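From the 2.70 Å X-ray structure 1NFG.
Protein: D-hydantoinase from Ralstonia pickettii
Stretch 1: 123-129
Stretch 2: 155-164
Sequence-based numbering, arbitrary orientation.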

ATOM      1  N   ILE A 123     -13.161 -26.648  17.074  1.00 23.71           N
ATOM      2  CA  ILE A 123     -14.368 -26.397  17.838  1.00 23.55           C
ATOM      3  C   ILE A 123     -14.978 -25.038  17.488  1.00 24.13           C
ATOM      4  O   ILE A 123     -14.316 -24.001  17.605  1.00 25.23           O
ATOM      5  CB  ILE A 123     -14.098 -26.481  19.361  1.00 22.32           C
ATOM      6  CG1 ILE A 123     -15.418 -26.323  20.125  1.00 21.74           C
ATOM      7  CG2 ILE A 123     -13.077 -25.426  19.773  1.00 21.69           C
ATOM      8  CD1 ILE A 123     -16.520 -27.280  19.656  1.00 17.44           C
ATOM      9  N   ILE A 124     -16.230 -25.050  17.033  1.00 22.86           N
ATOM     10  CA  ILE A 124     -16.926 -23.814  16.697  1.00 22.08           C
ATOM     11  C   ILE A 124     -17.641 -23.286  17.930  1.00 23.59           C
ATOM     12  O   ILE A 124     -18.424 -24.000  18.553  1.00 24.82           O
ATOM     13  CB  ILE A 124     -18.004 -24.013  15.625  1.00 20.36           C
ATOM     14  CG1 ILE A 124     -17.369 -24.351  14.282  1.00 19.64           C
ATOM     15  CG2 ILE A 124     -18.832 -22.749  15.504  1.00 20.41           C
ATOM     16  CD1 ILE A 124     -18.359 -24.414  13.146  1.00 16.87           C
ATOM     17  N   VAL A 125     -17.371 -22.034  18.276  1.00 23.47           N
ATOM     18  CA  VAL A 125     -18.006 -21.404  19.421  1.00 22.32           C
ATOM     19  C   VAL A 125     -19.013 -20.367  18.919  1.00 23.57           C
ATOM     20  O   VAL A 125     -18.626 -19.283  18.487  1.00 23.53           O
ATOM     21  CB  VAL A 125     -16.970 -20.703  20.299  1.00 20.65           C
ATOM     22  CG1 VAL A 125     -17.645 -20.058  21.494  1.00 20.31           C
ATOM     23  CG2 VAL A 125     -15.926 -21.696  20.744  1.00 22.20           C
ATOM     24  N   LEU A 126     -20.299 -20.703  18.958  1.00 23.97           N
ATOM     25  CA  LEU A 126     -21.327 -19.772  18.513  1.00 24.05           C
ATOM     26  C   LEU A 126     -22.274 -19.315  19.635  1.00 25.66           C
ATOM     27  O   LEU A 126     -23.275 -18.643  19.377  1.00 27.13           O
ATOM     28  CB  LEU A 126     -22.118 -20.378  17.349  1.00 21.98           C
ATOM     29  CG  LEU A 126     -22.583 -21.831  17.437  1.00 23.85           C
ATOM     30  CD1 LEU A 126     -23.593 -22.009  18.566  1.00 23.62           C
ATOM     31  CD2 LEU A 126     -23.194 -22.224  16.103  1.00 21.82           C
ATOM     32  N   ASP A 127     -21.951 -19.668  20.875  1.00 24.87           N
ATOM     33  CA  ASP A 127     -22.758 -19.278  22.028  1.00 25.25           C
ATOM     34  C   ASP A 127     -21.779 -19.087  23.180  1.00 25.88           C
ATOM     35  O   ASP A 127     -21.721 -19.890  24.114  1.00 24.77           O
ATOM     36  CB  ASP A 127     -23.788 -20.366  22.355  1.00 26.73           C
ATOM     37  CG  ASP A 127     -24.708 -19.976  23.502  1.00 28.56           C
ATOM     38  OD1 ASP A 127     -24.934 -18.764  23.700  1.00 29.30           O
ATOM     39  OD2 ASP A 127     -25.218 -20.880  24.200  1.00 29.80           O
ATOM     40  N   PRO A 128     -21.001 -17.993  23.122  1.00 26.38           N
ATOM     41  CA  PRO A 128     -19.964 -17.551  24.062  1.00 26.62           C
ATOM     42  C   PRO A 128     -20.358 -17.335  25.513  1.00 27.96           C
ATOM     43  O   PRO A 128     -20.115 -16.264  26.070  1.00 29.30           O
ATOM     44  CB  PRO A 128     -19.454 -16.271  23.419  1.00 24.43           C
ATOM     45  CG  PRO A 128     -20.683 -15.713  22.837  1.00 24.17           C
ATOM     46  CD  PRO A 128     -21.307 -16.913  22.166  1.00 24.90           C
ATOM     47  N   THR A 129     -20.946 -18.352  26.130  1.00 28.34           N
ATOM     48  CA  THR A 129     -21.345 -18.253  27.528  1.00 29.05           C
ATOM     49  C   THR A 129     -20.099 -18.202  28.391  1.00 29.56           C
ATOM     50  O   THR A 129     -19.048 -18.697  27.993  1.00 30.45           O
ATOM     51  CB  THR A 129     -22.173 -19.468  27.952  1.00 29.23           C
ATOM     52  OG1 THR A 129     -23.427 -19.447  27.261  1.00 29.49           O
ATOM     53  CG2 THR A 129     -22.414 -19.457  29.453  1.00 32.45           C
ATOM     54  N   GLY A 155     -27.827 -14.260  14.026  1.00 43.38           N
ATOM     55  CA  GLY A 155     -28.724 -15.192  14.693  1.00 43.81           C
ATOM     56  C   GLY A 155     -28.566 -16.643  14.270  1.00 43.82           C
ATOM     57  O   GLY A 155     -29.550 -17.369  14.118  1.00 44.79           O
ATOM     58  N   MET A 156     -27.324 -17.067  14.076  1.00 43.31           N
ATOM     59  CA  MET A 156     -27.044 -18.438  13.685  1.00 41.52           C
ATOM     60  C   MET A 156     -25.632 -18.804  14.128  1.00 38.77           C
ATOM     61  O   MET A 156     -25.451 -19.722  14.917  1.00 38.61           O
ATOM     62  CB  MET A 156     -27.193 -18.600  12.173  1.00 44.83           C
ATOM     63  CG  MET A 156     -27.298 -20.048  11.718  1.00 50.18           C
ATOM     64  SD  MET A 156     -27.373 -20.255   9.912  1.00 57.98           S
ATOM     65  CE  MET A 156     -25.662 -20.802   9.550  1.00 54.91           C
ATOM     66  N   ASN A 157     -24.635 -18.072  13.637  1.00 36.21           N
ATOM     67  CA  ASN A 157     -23.241 -18.334  13.994  1.00 32.80           C
ATOM     68  C   ASN A 157     -22.504 -17.092  14.480  1.00 31.51           C
ATOM     69  O   ASN A 157     -21.562 -17.190  15.263  1.00 30.28           O
ATOM     70  CB  ASN A 157     -22.475 -18.884  12.792  1.00 33.81           C
ATOM     71  CG  ASN A 157     -22.783 -20.336  12.505  1.00 36.36           C
ATOM     72  OD1 ASN A 157     -23.929 -20.708  12.253  1.00 39.07           O
ATOM     73  ND2 ASN A 157     -21.750 -21.170  12.527  1.00 36.70           N
ATOM     74  N   MET A 158     -22.937 -15.924  14.012  1.00 30.28           N
ATOM     75  CA  MET A 158     -22.282 -14.664  14.339  1.00 28.75           C
ATOM     76  C   MET A 158     -22.057 -14.319  15.806  1.00 27.80           C
ATOM     77  O   MET A 158     -22.966 -14.389  16.630  1.00 27.70           O
ATOM     78  CB  MET A 158     -23.019 -13.492  13.669  1.00 29.74           C
ATOM     79  CG  MET A 158     -22.278 -12.149  13.809  1.00 32.23           C
ATOM     80  SD  MET A 158     -23.033 -10.704  12.982  1.00 35.33           S
ATOM     81  CE  MET A 158     -23.817 -11.484  11.579  1.00 33.80           C
ATOM     82  N   ILE A 159     -20.822 -13.936  16.107  1.00 26.53           N
ATOM     83  CA  ILE A 159     -20.429 -13.503  17.437  1.00 26.52           C
ATOM     84  C   ILE A 159     -19.832 -12.109  17.216  1.00 27.59           C
ATOM     85  O   ILE A 159     -19.674 -11.684  16.074  1.00 29.39           O
ATOM     86  CB  ILE A 159     -19.401 -14.472  18.072  1.00 27.59           C
ATOM     87  CG1 ILE A 159     -18.191 -14.674  17.149  1.00 27.73           C
ATOM     88  CG2 ILE A 159     -20.077 -15.808  18.355  1.00 27.32           C
ATOM     89  CD1 ILE A 159     -17.083 -13.662  17.340  1.00 26.06           C
ATOM     90  N   ASP A 160     -19.500 -11.396  18.283  1.00 27.06           N
ATOM     91  CA  ASP A 160     -18.978 -10.040  18.141  1.00 25.73           C
ATOM     92  C   ASP A 160     -17.503  -9.888  18.500  1.00 25.27           C
ATOM     93  O   ASP A 160     -16.853 -10.846  18.906  1.00 25.89           O
ATOM     94  CB  ASP A 160     -19.810  -9.094  19.008  1.00 27.46           C
ATOM     95  CG  ASP A 160     -19.851  -9.529  20.464  1.00 29.46           C
ATOM     96  OD1 ASP A 160     -18.780  -9.616  21.098  1.00 31.33           O
ATOM     97  OD2 ASP A 160     -20.954  -9.790  20.980  1.00 33.94           O
ATOM     98  N   ASP A 161     -16.987  -8.668  18.365  1.00 23.57           N
ATOM     99  CA  ASP A 161     -15.591  -8.391  18.667  1.00 24.07           C
ATOM    100  C   ASP A 161     -15.268  -8.742  20.115  1.00 24.40           C
ATOM    101  O   ASP A 161     -14.161  -9.204  20.416  1.00 24.61           O
ATOM    102  CB  ASP A 161     -15.248  -6.912  18.398  1.00 22.75           C
ATOM    103  CG  ASP A 161     -15.467  -6.504  16.941  1.00 23.19           C
ATOM    104  OD1 ASP A 161     -15.649  -7.387  16.069  1.00 20.59           O
ATOM    105  OD2 ASP A 161     -15.450  -5.286  16.662  1.00 24.55           O
ATOM    106  N   VAL A 162     -16.229  -8.519  21.012  1.00 24.18           N
ATOM    107  CA  VAL A 162     -16.037  -8.830  22.432  1.00 24.32           C
ATOM    108  C   VAL A 162     -15.764 -10.325  22.580  1.00 24.83           C
ATOM    109  O   VAL A 162     -14.876 -10.741  23.329  1.00 23.96           O
ATOM    110  CB  VAL A 162     -17.292  -8.481  23.272  1.00 23.36           C
ATOM    111  CG1 VAL A 162     -17.069  -8.870  24.729  1.00 20.32           C
ATOM    112  CG2 VAL A 162     -17.602  -6.999  23.152  1.00 21.72           C
ATOM    113  N   THR A 163     -16.540 -11.121  21.852  1.00 25.03           N
ATOM    114  CA  THR A 163     -16.398 -12.569  21.869  1.00 26.77           C
ATOM    115  C   THR A 163     -15.044 -12.961  21.280  1.00 26.44           C
ATOM    116  O   THR A 163     -14.249 -13.646  21.931  1.00 25.95           O
ATOM    117  CB  THR A 163     -17.528 -13.229  21.055  1.00 27.75           C
ATOM    118  OG1 THR A 163     -18.790 -12.921  21.664  1.00 28.83           O
ATOM    119  CG2 THR A 163     -17.338 -14.740  20.996  1.00 26.63           C
ATOM    120  N   LEU A 164     -14.791 -12.508  20.052  1.00 25.56           N
ATOM    121  CA  LEU A 164     -13.539 -12.781  19.347  1.00 24.73           C
ATOM    122  C   LEU A 164     -12.322 -12.449  20.217  1.00 24.79           C
ATOM    123  O   LEU A 164     -11.361 -13.219  20.285  1.00 24.39           O
ATOM    124  CB  LEU A 164     -13.498 -11.977  18.041  1.00 23.85           C
ATOM    125  CG  LEU A 164     -12.291 -12.127  17.109  1.00 23.10           C
ATOM    126  CD1 LEU A 164     -11.918 -13.594  16.952  1.00 25.35           C
ATOM    127  CD2 LEU A 164     -12.629 -11.512  15.754  1.00 21.96           C
TER
HETATM  128  O   HOH W   1     -19.011 -18.225  16.042  1.00 19.24           O

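No direct hydrogen bond joins these two stretches; the polar link between them is a single water. Water 1 donates to Val125 O at 2.7 Å and to Asn157 O at 2.9 Å, so it spends both protons on two carbonyl oxygens. Neither carbonyl could donate to the other, and a water that offers a hydrogen to each satisfies both.

Around this bridge the contact is made by van der Waals packing. Leu126 and Asn157 come closest in the backbone register, their CA atoms 5.1 Å apart. The CA-to-CB bond of Leu126 points sideways, yet its branched side chain still covers the facing backbone: CD2 lies 3.6 Å from Met156 O, and CB lies 3.9 Å from Asn157 O. Met156 contributes through its backbone here, for its own CA-to-CB bond points away.

Ile159 meets stretch 1 with its beta branch. Its CG2 lies 3.8 Å from Val125 O, 4.2 Å from Leu126 CA and 4.2 Å from Pro128 CD. The CA-to-CB bond points toward stretch 1, and the beta branch puts a methyl, CG2, against it while the longer arm, ending in CD1, leads away.

Farther along, the CA-to-CB bond of Pro128 points toward stretch 2, and its compact ring packs on Thr163. Both branches of Thr163 lie against the proline, CG2 at 3.6 Å from Pro128 CB and OG1 at 3.6 Å from Pro128 CG; OG1 also makes a weak hydrogen bond to Asp160 OD1 at 3.4 Å. Asp160 is the N-cap of the helix that begins at Asp161. Its OD1 accepts from Thr163 N at 2.8 Å, a role that suits a short acidic side chain, since the first turn leaves backbone NH groups without helical acceptors.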